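Local structure of flagellar hook-associated protein (Burkholderia pseudomallei, 4UT1) at residues T146-L151 against D432-A437; L310-A315 against F337-P342; G112-I117 against T592-Y597; Q365-D370 against L425-A430; S316-Q321 against L575-L580. The protein probably serves as a structural subunit of the bacterial flagellum, at the junction that joins the hook to the filament. All blocks are in the same frame, centred on the assembly; numbering follows the deposited sequence.

Interaction 1: T146-L151 against D432-A437; sequences TLASQL and DGFSLA. With EDO (1,2-ethanediol), chain C.
Leu151 and Phe434 form the tight end of this contact. The CD1 methyl of Leu151 sits squarely over one face of the Phe434 ring, 3.5 Å from the ring centroid and 5° off the normal, a CH-pi contact in which the methyl is almost equally far from all six ring carbons. Phe434 reaches helix 134-193 because its CG lies anti to the backbone N (chi1 -170°), which carries the ring from the loop before strand 435-436 onto the helix surface. Ala148 meets the rim of the same ring: its CB lies in the ring plane, 3.8 Å from Phe434 CD1. That methyl also touches Leu436 CD1 at 3.6 Å, so Ala148 is wedged between two apolar side chains of the other segment. Leu147 makes a looser approach, its CD2 4.4 Å from Phe434 CZ.

The solvent side is different in character. Thr146 and Ser149 face away from the 432-437 segment, and Thr146 OG1 bonds back to Ser142 O, with a 1,2-ethanediol molecule close by. Inward, Leu147 and Leu151 rest on both helix 287-322 and helix 113-129, while Ser435 pairs with Ala338 in the two-stranded antiparallel sheet of strands 337-338 and 435-436.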
# COMPACT_ATOMS: atom_id res chain seq x y z
N THR A 146 17.61 9.77 5.35
CA THR A 146 16.86 10.83 4.69
C THR A 146 15.53 10.33 4.17
O THR A 146 14.47 10.93 4.40
CB THR A 146 17.70 11.43 3.56
OG1 THR A 146 18.74 12.23 4.13
CG2 THR A 146 16.85 12.30 2.64
N LEU A 147 15.57 9.19 3.48
CA LEU A 147 14.36 8.57 2.99
C LEU A 147 13.42 8.18 4.14
O LEU A 147 12.22 8.43 4.08
CB LEU A 147 14.72 7.33 2.15
CG LEU A 147 13.54 6.47 1.71
CD1 LEU A 147 12.61 7.24 0.81
CD2 LEU A 147 14.07 5.21 1.00
N ALA A 148 13.98 7.58 5.19
CA ALA A 148 13.15 7.13 6.31
C ALA A 148 12.48 8.32 6.98
O ALA A 148 11.31 8.26 7.36
CB ALA A 148 13.99 6.35 7.32
N SER A 149 13.23 9.40 7.11
CA SER A 149 12.67 10.60 7.72
C SER A 149 11.44 11.08 6.98
O SER A 149 10.44 11.47 7.59
CB SER A 149 13.72 11.72 7.77
OG SER A 149 14.66 11.44 8.79
N GLN A 150 11.52 11.06 5.65
CA GLN A 150 10.41 11.56 4.84
C GLN A 150 9.21 10.64 4.89
O GLN A 150 8.06 11.09 4.99
CB GLN A 150 10.88 11.78 3.41
CG GLN A 150 11.80 12.98 3.28
CD GLN A 150 12.48 13.05 1.94
OE1 GLN A 150 11.84 13.00 0.90
NE2 GLN A 150 13.80 13.15 1.97
N LEU A 151 9.47 9.34 4.81
CA LEU A 151 8.39 8.36 4.87
C LEU A 151 7.69 8.39 6.24
O LEU A 151 6.48 8.38 6.31
CB LEU A 151 8.91 6.96 4.57
CG LEU A 151 9.22 6.70 3.10
CD1 LEU A 151 9.90 5.34 2.91
CD2 LEU A 151 7.94 6.78 2.24
N ASP A 432 4.52 4.51 9.32
CA ASP A 432 4.75 4.88 10.72
C ASP A 432 5.84 4.03 11.34
O ASP A 432 6.52 4.47 12.26
CB ASP A 432 3.46 4.77 11.55
CG ASP A 432 2.43 5.82 11.18
OD1 ASP A 432 2.81 6.99 10.94
OD2 ASP A 432 1.22 5.48 11.15
N GLY A 433 6.00 2.81 10.84
CA GLY A 433 7.01 1.90 11.33
C GLY A 433 8.26 1.80 10.46
O GLY A 433 9.19 1.09 10.82
N PHE A 434 8.29 2.52 9.34
CA PHE A 434 9.43 2.44 8.42
C PHE A 434 10.73 2.83 9.11
O PHE A 434 10.83 3.92 9.67
CB PHE A 434 9.21 3.33 7.19
CG PHE A 434 10.24 3.12 6.11
CD1 PHE A 434 11.44 3.83 6.11
CD2 PHE A 434 10.02 2.20 5.10
CE1 PHE A 434 12.41 3.60 5.12
CE2 PHE A 434 10.98 1.98 4.11
CZ PHE A 434 12.17 2.70 4.12
N SER A 435 11.74 1.97 9.05
CA SER A 435 13.02 2.33 9.64
C SER A 435 14.18 1.56 9.06
O SER A 435 13.99 0.55 8.40
CB SER A 435 13.01 2.12 11.14
OG SER A 435 12.67 0.79 11.44
N LEU A 436 15.37 2.05 9.34
CA LEU A 436 16.58 1.32 9.01
C LEU A 436 16.68 0.16 9.99
O LEU A 436 16.55 0.36 11.20
CB LEU A 436 17.81 2.24 9.10
CG LEU A 436 18.05 3.23 7.96
CD1 LEU A 436 16.92 4.26 7.82
CD2 LEU A 436 19.40 3.95 8.12
N ALA A 437 16.84 -1.06 9.48
CA ALA A 437 17.07 -2.19 10.36
C ALA A 437 18.42 -2.05 11.06
O ALA A 437 18.60 -2.51 12.19
CB ALA A 437 17.00 -3.49 9.59
C1 EDO C . 20.23 12.87 0.86
O1 EDO C . 20.97 12.13 1.84
C2 EDO C . 19.78 11.93 -0.26
O2 EDO C . 18.35 11.93 -0.41

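Interaction 2: L310-A315 against F337-P342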
# COMPACT_ATOMS: atom_id res chain seq x y z
N LEU A 310 4.54 1.78 -1.58
CA LEU A 310 5.90 2.06 -2.06
C LEU A 310 6.95 1.72 -1.00
O LEU A 310 7.97 1.10 -1.32
CB LEU A 310 6.05 3.52 -2.47
CG LEU A 310 5.11 4.01 -3.58
CD1 LEU A 310 5.56 5.39 -4.05
CD2 LEU A 310 5.06 3.01 -4.74
N ALA A 311 6.71 2.13 0.24
CA ALA A 311 7.60 1.82 1.36
C ALA A 311 7.82 0.30 1.50
O ALA A 311 8.96 -0.16 1.65
CB ALA A 311 7.06 2.40 2.66
N VAL A 312 6.74 -0.46 1.43
CA VAL A 312 6.81 -1.90 1.59
C VAL A 312 7.61 -2.50 0.43
O VAL A 312 8.50 -3.29 0.65
CB VAL A 312 5.43 -2.56 1.65
CG1 VAL A 312 5.56 -4.08 1.55
CG2 VAL A 312 4.70 -2.17 2.93
N SER A 313 7.28 -2.11 -0.79
CA SER A 313 7.98 -2.66 -1.94
C SER A 313 9.46 -2.31 -1.90
O SER A 313 10.30 -3.14 -2.18
CB SER A 313 7.35 -2.17 -3.25
OG SER A 313 8.00 -2.79 -4.34
N PHE A 314 9.78 -1.06 -1.55
CA PHE A 314 11.17 -0.63 -1.44
C PHE A 314 11.93 -1.47 -0.41
O PHE A 314 12.98 -2.03 -0.71
CB PHE A 314 11.25 0.86 -1.07
CG PHE A 314 12.62 1.31 -0.62
CD1 PHE A 314 13.00 1.21 0.71
CD2 PHE A 314 13.53 1.83 -1.54
CE1 PHE A 314 14.25 1.62 1.12
CE2 PHE A 314 14.79 2.25 -1.13
CZ PHE A 314 15.16 2.14 0.20
N ALA A 315 11.41 -1.54 0.81
CA ALA A 315 12.05 -2.31 1.87
C ALA A 315 12.21 -3.78 1.47
O ALA A 315 13.28 -4.36 1.66
CB ALA A 315 11.25 -2.19 3.16
N PHE A 337 16.15 -2.58 5.94
CA PHE A 337 14.95 -1.84 6.32
C PHE A 337 13.90 -2.73 6.97
O PHE A 337 13.89 -3.94 6.76
CB PHE A 337 14.35 -1.14 5.09
CG PHE A 337 15.25 -0.11 4.51
CD1 PHE A 337 15.26 1.18 5.01
CD2 PHE A 337 16.14 -0.43 3.48
CE1 PHE A 337 16.11 2.13 4.50
CE2 PHE A 337 16.99 0.53 2.96
CZ PHE A 337 16.97 1.82 3.47
N ALA A 338 13.02 -2.13 7.77
CA ALA A 338 11.93 -2.85 8.39
C ALA A 338 10.65 -2.02 8.37
O ALA A 338 10.69 -0.80 8.35
CB ALA A 338 12.30 -3.23 9.83
N VAL A 339 9.51 -2.71 8.33
CA VAL A 339 8.21 -2.06 8.42
C VAL A 339 7.28 -2.90 9.30
O VAL A 339 7.49 -4.10 9.47
CB VAL A 339 7.55 -1.89 7.03
CG1 VAL A 339 8.46 -1.12 6.10
CG2 VAL A 339 7.20 -3.25 6.44
N GLY A 340 6.25 -2.27 9.86
CA GLY A 340 5.28 -2.99 10.67
C GLY A 340 4.39 -3.86 9.81
O GLY A 340 4.34 -3.70 8.59
N ALA A 341 3.67 -4.78 10.44
CA ALA A 341 2.83 -5.71 9.69
C ALA A 341 1.51 -5.04 9.31
O ALA A 341 1.18 -3.97 9.82
CB ALA A 341 2.57 -6.99 10.49
N PRO A 342 0.77 -5.66 8.39
CA PRO A 342 -0.55 -5.14 8.03
C PRO A 342 -1.43 -4.89 9.25
O PRO A 342 -1.20 -5.47 10.31
CB PRO A 342 -1.11 -6.25 7.15
CG PRO A 342 0.10 -6.80 6.46
CD PRO A 342 1.21 -6.74 7.49
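Strand 337-338, half of a small two-stranded antiparallel sheet, and the extended loop after it lie against the last third of the long helix 287-322, and an edge-to-face aromatic pair joins the two. Phe314 supplies the edge and Phe337 the face: the ring centroids are 4.8 Å apart and the planes are inclined at 68°. The leading atom is Phe314 CE1, which stands 3.4 Å above the plane of the Phe337 ring and over its centre. Its closest approach is 3.5 Å to Phe337 CE2, and Phe314 CZ follows it onto the same side of the ring. The geometry places the hydrogen-bearing rim of one ring against the pi cloud of the other. A chi1 of 167° sends the Phe314 side chain off opposite its main-chain nitrogen and toward the strand, whereas chi1 -64° directs the Phe337 ring along the helix to Phe314.

Beside the aromatic pair the packing is aliphatic. Ala315 CB lies 3.8 Å from Phe337 CB, so the small side chain lets the strand come close to the helix at this point. It also borders Val339 CG1 at 4.2 Å. One turn earlier on the helix the fit slackens, with Val312 CG2 4.4 Å from Val339 CG2.

Tyr120 of helix 113-129 meets both phenylalanine rings edge-to-face, and Phe434 packs against Phe337. Phe314 also touches Leu147 of helix 134-193 and Leu593 of helix 593-630, which places the pair where several helices of the bundle converge under the little sheet.

Interaction 3: G112-I117 against T592-Y597; sequences GIATAI and TLTGAY. With EDO (1,2-ethanediol), chain P.
Tyr597 lies across the start of helix 113-129, joining it to helix 593-630 in an antiparallel helix pair whose short axes run 9.4 Å apart at 177°. The phenol ring settles on the first turn, with the backbone N of Ala114 3.8 Å above its plane and over its centre. On that same face Ala114 CB lies 3.4 Å from Tyr597 CD2, and Ile113 CB comes in obliquely, 3.5 Å from Tyr597 CE1. The tyrosine's chi1 of -174° swings the phenol across the gap between the helices. Further along, the Thr594 methyl CG2 rests 3.6 Å from Ala114 O, an oxygen that accepts from Thr118 OG1. Ile117 CG2 meets Leu593 CD1 more loosely, at 4.3 Å.

Both helices begin at this interface. Gly112 occupies one N-cap position with a positive phi, and Thr592 the other. Behind the pair, Ile113 packs on Leu151 of helix 134-193, while Leu593 and Tyr597 pack on helix 287-322. At its outer end Tyr597 OH is hydrogen-bonded to O2 of a 1,2-ethanediol, which Tyr600 OH also holds. At the N-terminal end of helix 593-630, Thr592 OG1 caps the first turn by accepting from Gly595 N at 3.0 Å.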
# COMPACT_ATOMS: atom_id res chain seq x y z
N GLY A 112 10.67 15.14 -3.72
CA GLY A 112 10.38 14.59 -2.41
C GLY A 112 10.83 13.15 -2.28
O GLY A 112 11.97 12.81 -2.58
N ILE A 113 9.91 12.29 -1.87
CA ILE A 113 10.24 10.89 -1.64
C ILE A 113 10.79 10.21 -2.90
O ILE A 113 11.65 9.34 -2.81
CB ILE A 113 9.00 10.13 -1.11
CG1 ILE A 113 8.80 10.47 0.37
CG2 ILE A 113 9.17 8.63 -1.33
CD1 ILE A 113 7.38 10.32 0.88
N ALA A 114 10.33 10.61 -4.08
CA ALA A 114 10.86 10.03 -5.32
C ALA A 114 12.35 10.35 -5.45
O ALA A 114 13.16 9.51 -5.86
CB ALA A 114 10.10 10.53 -6.53
N THR A 115 12.72 11.57 -5.09
CA THR A 115 14.12 11.97 -5.14
C THR A 115 14.94 11.22 -4.10
O THR A 115 16.06 10.80 -4.39
CB THR A 115 14.30 13.48 -4.94
OG1 THR A 115 13.79 14.17 -6.09
CG2 THR A 115 15.77 13.81 -4.78
N ALA A 116 14.40 11.06 -2.90
CA ALA A 116 15.10 10.32 -1.84
C ALA A 116 15.34 8.87 -2.27
O ALA A 116 16.40 8.30 -1.98
CB ALA A 116 14.31 10.36 -0.54
N ILE A 117 14.37 8.27 -2.95
CA ILE A 117 14.53 6.89 -3.42
C ILE A 117 15.65 6.82 -4.47
O ILE A 117 16.56 5.99 -4.36
CB ILE A 117 13.22 6.34 -3.99
CG1 ILE A 117 12.20 6.15 -2.88
CG2 ILE A 117 13.44 4.98 -4.64
CD1 ILE A 117 10.83 5.71 -3.38
N THR A 592 7.87 1.36 -11.97
CA THR A 592 8.94 1.42 -10.98
C THR A 592 8.46 2.14 -9.72
O THR A 592 7.34 2.64 -9.67
CB THR A 592 10.17 2.17 -11.52
OG1 THR A 592 9.84 3.55 -11.68
CG2 THR A 592 10.59 1.60 -12.87
N LEU A 593 9.31 2.17 -8.70
CA LEU A 593 8.97 2.84 -7.45
C LEU A 593 8.70 4.33 -7.67
O LEU A 593 7.71 4.87 -7.17
CB LEU A 593 10.08 2.65 -6.42
CG LEU A 593 10.31 1.22 -5.91
CD1 LEU A 593 11.56 1.13 -5.06
CD2 LEU A 593 9.10 0.77 -5.12
N THR A 594 9.57 4.99 -8.43
CA THR A 594 9.43 6.43 -8.65
C THR A 594 8.30 6.70 -9.62
O THR A 594 7.60 7.71 -9.52
CB THR A 594 10.73 7.06 -9.17
OG1 THR A 594 11.15 6.36 -10.35
CG2 THR A 594 11.83 6.98 -8.12
N GLY A 595 8.10 5.78 -10.56
CA GLY A 595 6.97 5.86 -11.46
C GLY A 595 5.67 5.72 -10.70
O GLY A 595 4.69 6.43 -10.97
N ALA A 596 5.65 4.81 -9.73
CA ALA A 596 4.47 4.62 -8.89
C ALA A 596 4.26 5.83 -7.99
O ALA A 596 3.13 6.26 -7.78
CB ALA A 596 4.61 3.35 -8.06
N TYR A 597 5.34 6.39 -7.47
CA TYR A 597 5.25 7.64 -6.70
C TYR A 597 4.60 8.77 -7.50
O TYR A 597 3.80 9.54 -6.96
CB TYR A 597 6.62 8.10 -6.22
CG TYR A 597 6.56 9.30 -5.30
CD1 TYR A 597 6.22 9.14 -3.95
CD2 TYR A 597 6.81 10.58 -5.76
CE1 TYR A 597 6.15 10.22 -3.11
CE2 TYR A 597 6.75 11.67 -4.91
CZ TYR A 597 6.42 11.48 -3.59
OH TYR A 597 6.34 12.55 -2.73
C1 EDO P . 5.66 14.18 0.48
O1 EDO P . 6.95 13.68 0.08
C2 EDO P . 4.70 13.02 0.77
O2 EDO P . 4.39 12.27 -0.42

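Interaction 4: Q365-D370 against L425-A430; sequences QPTTSD and LPTRGA
Arg428 and Asp370 form a salt bridge, with Arg428 NH2 3.0 Å from Asp370 OD2. The carboxylate oxygen lies near the guanidinium plane, yet the donor reaches it from above the carboxylate plane, 50° out of it, and the two planes are 67° apart. A bend at chi3 (-64°) swings the arginine end toward the aspartate. Arg428 NH1 forms a second salt bridge, to Asp256. Water extends the network: one molecule accepts from Arg428 NE at 2.7 Å and probably donates to Asp370 OD1, giving the pair a second, water-mediated link; another donates to that same oxygen while accepting from Thr427 N. A third links Thr367 OG1, Ser369 O and Thr427 OG1, the last of which is also bonded to Ala305 O of helix 287-322.

Around these bonds, Leu425 CD2 lies 3.5 Å from Asp370 CG, and Leu425 CD1 sits over a face of the guanidinium group. The Pro426 ring packs against Thr367, its CB 3.3 Å from Thr367 OG1. Thr427 to Ala430 form a type I beta turn, by which the chain leaves strand 421-425 of the D2-like beta domain for the short, weakly bonded helical turn at 430-433, a buried, water-threaded junction between domain and helical bundle.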
# COMPACT_ATOMS: atom_id res chain seq x y z
N GLN A 365 5.81 -6.96 -4.28
CA GLN A 365 4.63 -6.52 -5.02
C GLN A 365 3.41 -6.48 -4.10
O GLN A 365 2.52 -7.32 -4.19
CB GLN A 365 4.36 -7.44 -6.21
CG GLN A 365 5.56 -7.58 -7.15
CD GLN A 365 5.31 -8.59 -8.24
OE1 GLN A 365 4.82 -8.26 -9.32
NE2 GLN A 365 5.64 -9.85 -7.96
N PRO A 366 3.37 -5.49 -3.20
CA PRO A 366 2.28 -5.39 -2.23
C PRO A 366 1.00 -4.88 -2.87
O PRO A 366 1.02 -4.36 -3.99
CB PRO A 366 2.82 -4.39 -1.21
CG PRO A 366 3.71 -3.52 -2.01
CD PRO A 366 4.34 -4.39 -3.06
N THR A 367 -0.10 -5.02 -2.15
CA THR A 367 -1.35 -4.39 -2.54
C THR A 367 -1.24 -2.89 -2.34
O THR A 367 -0.32 -2.43 -1.66
CB THR A 367 -2.52 -4.93 -1.70
OG1 THR A 367 -2.18 -4.83 -0.31
CG2 THR A 367 -2.77 -6.40 -2.05
N THR A 368 -2.17 -2.14 -2.92
CA THR A 368 -2.12 -0.68 -2.87
C THR A 368 -3.40 -0.03 -2.35
O THR A 368 -3.49 1.21 -2.34
CB THR A 368 -1.84 -0.07 -4.26
OG1 THR A 368 -2.85 -0.51 -5.18
CG2 THR A 368 -0.46 -0.51 -4.77
N SER A 369 -4.37 -0.84 -1.96
CA SER A 369 -5.65 -0.32 -1.42
C SER A 369 -5.96 -0.80 0.00
O SER A 369 -5.10 -1.34 0.69
CB SER A 369 -6.82 -0.69 -2.35
OG SER A 369 -7.99 0.06 -2.00
N ASP A 370 -7.21 -0.56 0.44
CA ASP A 370 -7.70 -1.04 1.74
C ASP A 370 -8.81 -2.04 1.47
O ASP A 370 -9.57 -1.88 0.51
CB ASP A 370 -8.30 0.08 2.62
CG ASP A 370 -7.31 1.17 2.99
OD1 ASP A 370 -6.09 0.92 3.09
OD2 ASP A 370 -7.79 2.31 3.22
N LEU A 425 -5.82 -3.62 6.26
CA LEU A 425 -5.06 -2.46 5.80
C LEU A 425 -3.61 -2.88 5.66
O LEU A 425 -2.81 -2.72 6.58
CB LEU A 425 -5.18 -1.30 6.80
CG LEU A 425 -6.58 -0.88 7.28
CD1 LEU A 425 -6.47 0.28 8.29
CD2 LEU A 425 -7.45 -0.45 6.11
N PRO A 426 -3.26 -3.47 4.50
CA PRO A 426 -1.94 -4.08 4.36
C PRO A 426 -0.79 -3.07 4.34
O PRO A 426 0.30 -3.45 4.74
CB PRO A 426 -2.03 -4.80 3.02
CG PRO A 426 -3.53 -4.99 2.78
CD PRO A 426 -4.12 -3.73 3.33
N THR A 427 -1.03 -1.83 3.90
CA THR A 427 0.07 -0.89 3.69
C THR A 427 -0.07 0.49 4.35
O THR A 427 0.89 1.25 4.36
CB THR A 427 0.31 -0.63 2.20
OG1 THR A 427 -0.87 -0.08 1.61
CG2 THR A 427 0.70 -1.92 1.48
N ARG A 428 -1.25 0.81 4.88
CA ARG A 428 -1.43 2.14 5.47
C ARG A 428 -0.38 2.42 6.54
O ARG A 428 0.21 3.51 6.58
CB ARG A 428 -2.82 2.31 6.08
CG ARG A 428 -3.04 3.73 6.60
CD ARG A 428 -4.37 3.92 7.31
NE ARG A 428 -5.51 3.74 6.42
CZ ARG A 428 -6.78 3.77 6.82
NH1 ARG A 428 -7.06 3.99 8.11
NH2 ARG A 428 -7.76 3.58 5.94
N GLY A 429 -0.16 1.44 7.42
CA GLY A 429 0.75 1.57 8.54
C GLY A 429 2.23 1.39 8.27
O GLY A 429 3.06 1.52 9.18
N ALA A 430 2.58 1.10 7.02
CA ALA A 430 3.97 0.85 6.69
C ALA A 430 4.85 2.08 6.94
O ALA A 430 6.04 1.95 7.25
CB ALA A 430 4.10 0.40 5.24
O HOH W 1 -2.62 -2.31 0.46
O HOH W 2 -3.61 -0.21 3.25
O HOH W 3 -4.93 3.55 3.74

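Interaction 5: S316-Q321 against L575-L580; sequences SQVNAQ and LALSQL
Gln321 and Leu577 lead the apolar contacts between helix 287-322 and helix 572-579, their side chains lying alongside and pointing opposite ways. The aliphatic stem of the glutamine does the touching: Gln321 CB is 3.6 Å from Leu577 CD2, and the same CB lies 3.7 Å from Leu580 CD1. Two leucine methyls therefore converge on one methylene. Val318 adds a looser margin, its CG1 4.3 Å from Leu577 CD2. Leucine methyls also rest on main-chain oxygens. Leu580 CD1 meets Gln317 O at 3.5 Å and Leu577 CD2 meets Val318 O at 3.7 Å, so leucine side chains of the 575-580 segment pack directly on the backbone of helix 287-322.

The polar ends are held mostly within or beside the segments. Gln321 starts out trans to its amide nitrogen (chi1 -166°) and then bends at chi2, which folds its side-chain amide over Ala576, NE2 lying 3.5 Å from Ala576 CB; NE2 bonds to Asn573 OD1. Ser578 OG donates to Leu575 O at 2.7 Å, a carbonyl that also accepts from Gln579 N. Gln317 has weak bonds to Ser313 and Ser583.

Phe121 of helix 113-129 packs on Val318 and Leu580, and Leu124 on Leu577, closing the apolar side. The whole is an antiparallel helix pair, short axes 9.8 Å apart at 166°, in which helix 572-579 lies beside the C-terminal end of helix 287-322 in the helical bundle.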
# COMPACT_ATOMS: atom_id res chain seq x y z
N SER A 316 11.16 -4.37 0.91
CA SER A 316 11.19 -5.78 0.56
C SER A 316 12.25 -6.06 -0.51
O SER A 316 13.01 -7.02 -0.40
CB SER A 316 9.82 -6.24 0.07
OG SER A 316 8.88 -6.25 1.14
N GLN A 317 12.28 -5.23 -1.54
CA GLN A 317 13.27 -5.39 -2.61
C GLN A 317 14.70 -5.23 -2.14
O GLN A 317 15.59 -5.98 -2.56
CB GLN A 317 13.02 -4.40 -3.73
CG GLN A 317 11.85 -4.72 -4.60
CD GLN A 317 11.71 -3.72 -5.72
OE1 GLN A 317 12.41 -3.81 -6.72
NE2 GLN A 317 10.85 -2.73 -5.53
N VAL A 318 14.94 -4.24 -1.30
CA VAL A 318 16.29 -3.96 -0.85
C VAL A 318 16.73 -5.08 0.08
O VAL A 318 17.83 -5.62 -0.06
CB VAL A 318 16.37 -2.57 -0.15
CG1 VAL A 318 17.65 -2.43 0.67
CG2 VAL A 318 16.27 -1.47 -1.19
N ASN A 319 15.84 -5.48 0.98
CA ASN A 319 16.13 -6.57 1.90
C ASN A 319 16.45 -7.86 1.16
O ASN A 319 17.38 -8.57 1.52
CB ASN A 319 14.96 -6.80 2.87
CG ASN A 319 14.83 -5.70 3.90
OD1 ASN A 319 15.75 -4.91 4.08
ND2 ASN A 319 13.69 -5.64 4.59
N ALA A 320 15.67 -8.15 0.12
CA ALA A 320 15.84 -9.40 -0.62
C ALA A 320 17.16 -9.42 -1.37
O ALA A 320 17.85 -10.46 -1.43
CB ALA A 320 14.68 -9.61 -1.61
N GLN A 321 17.52 -8.27 -1.94
CA GLN A 321 18.77 -8.17 -2.70
C GLN A 321 19.98 -8.15 -1.76
O GLN A 321 21.02 -8.71 -2.08
CB GLN A 321 18.78 -6.93 -3.60
CG GLN A 321 19.90 -6.92 -4.66
CD GLN A 321 19.82 -8.13 -5.60
OE1 GLN A 321 18.77 -8.43 -6.16
NE2 GLN A 321 20.94 -8.84 -5.77
N LEU A 575 26.05 -3.23 -6.93
CA LEU A 575 25.61 -2.86 -8.27
C LEU A 575 24.18 -3.33 -8.49
O LEU A 575 23.34 -2.59 -9.01
CB LEU A 575 26.55 -3.43 -9.35
CG LEU A 575 26.12 -3.12 -10.79
CD1 LEU A 575 26.12 -1.63 -11.00
CD2 LEU A 575 27.03 -3.78 -11.82
N ALA A 576 23.89 -4.57 -8.09
CA ALA A 576 22.55 -5.13 -8.23
C ALA A 576 21.55 -4.33 -7.37
O ALA A 576 20.44 -4.01 -7.82
CB ALA A 576 22.54 -6.60 -7.86
N LEU A 577 21.94 -4.02 -6.14
CA LEU A 577 21.10 -3.19 -5.27
C LEU A 577 20.74 -1.88 -5.95
O LEU A 577 19.57 -1.49 -5.96
CB LEU A 577 21.79 -2.91 -3.94
CG LEU A 577 21.77 -4.02 -2.90
CD1 LEU A 577 22.92 -3.85 -1.93
CD2 LEU A 577 20.41 -4.04 -2.16
N SER A 578 21.75 -1.20 -6.51
CA SER A 578 21.56 0.10 -7.15
C SER A 578 20.61 0.03 -8.34
O SER A 578 19.88 0.98 -8.62
CB SER A 578 22.91 0.69 -7.60
OG SER A 578 23.36 0.06 -8.79
N GLN A 579 20.61 -1.09 -9.06
CA GLN A 579 19.76 -1.22 -10.23
C GLN A 579 18.29 -1.54 -9.89
O GLN A 579 17.43 -1.54 -10.77
CB GLN A 579 20.33 -2.28 -11.17
CG GLN A 579 21.66 -1.86 -11.82
CD GLN A 579 22.34 -3.03 -12.53
OE1 GLN A 579 22.00 -4.19 -12.30
NE2 GLN A 579 23.32 -2.72 -13.37
N LEU A 580 18.00 -1.79 -8.62
CA LEU A 580 16.61 -1.97 -8.19
C LEU A 580 15.73 -0.76 -8.50
O LEU A 580 14.50 -0.88 -8.54
CB LEU A 580 16.55 -2.27 -6.69
CG LEU A 580 17.09 -3.64 -6.30
CD1 LEU A 580 17.11 -3.81 -4.78
CD2 LEU A 580 16.25 -4.72 -6.95

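How the interactions relate
From the N terminus, interaction 3 opens first, at residues 112-117, and closes last, at 592-597; the other four contacts all lie inside its loop, and it brings the start of helix 593-630 back to helix 113-129. Interaction 1 opens next, on helix 134-193, and its loop encloses interactions 2 and 4, which follow each other in series. Interaction 5 opens between the two segments of interaction 2, so it crosses that contact, and it crosses interaction 1 as well while enclosing interaction 4. Helix 287-322 serves both 2 and 5, and the paired strands 337-338 and 435-436 join 1 to 2. Together they tie beta-rich insertions to the helical bundle.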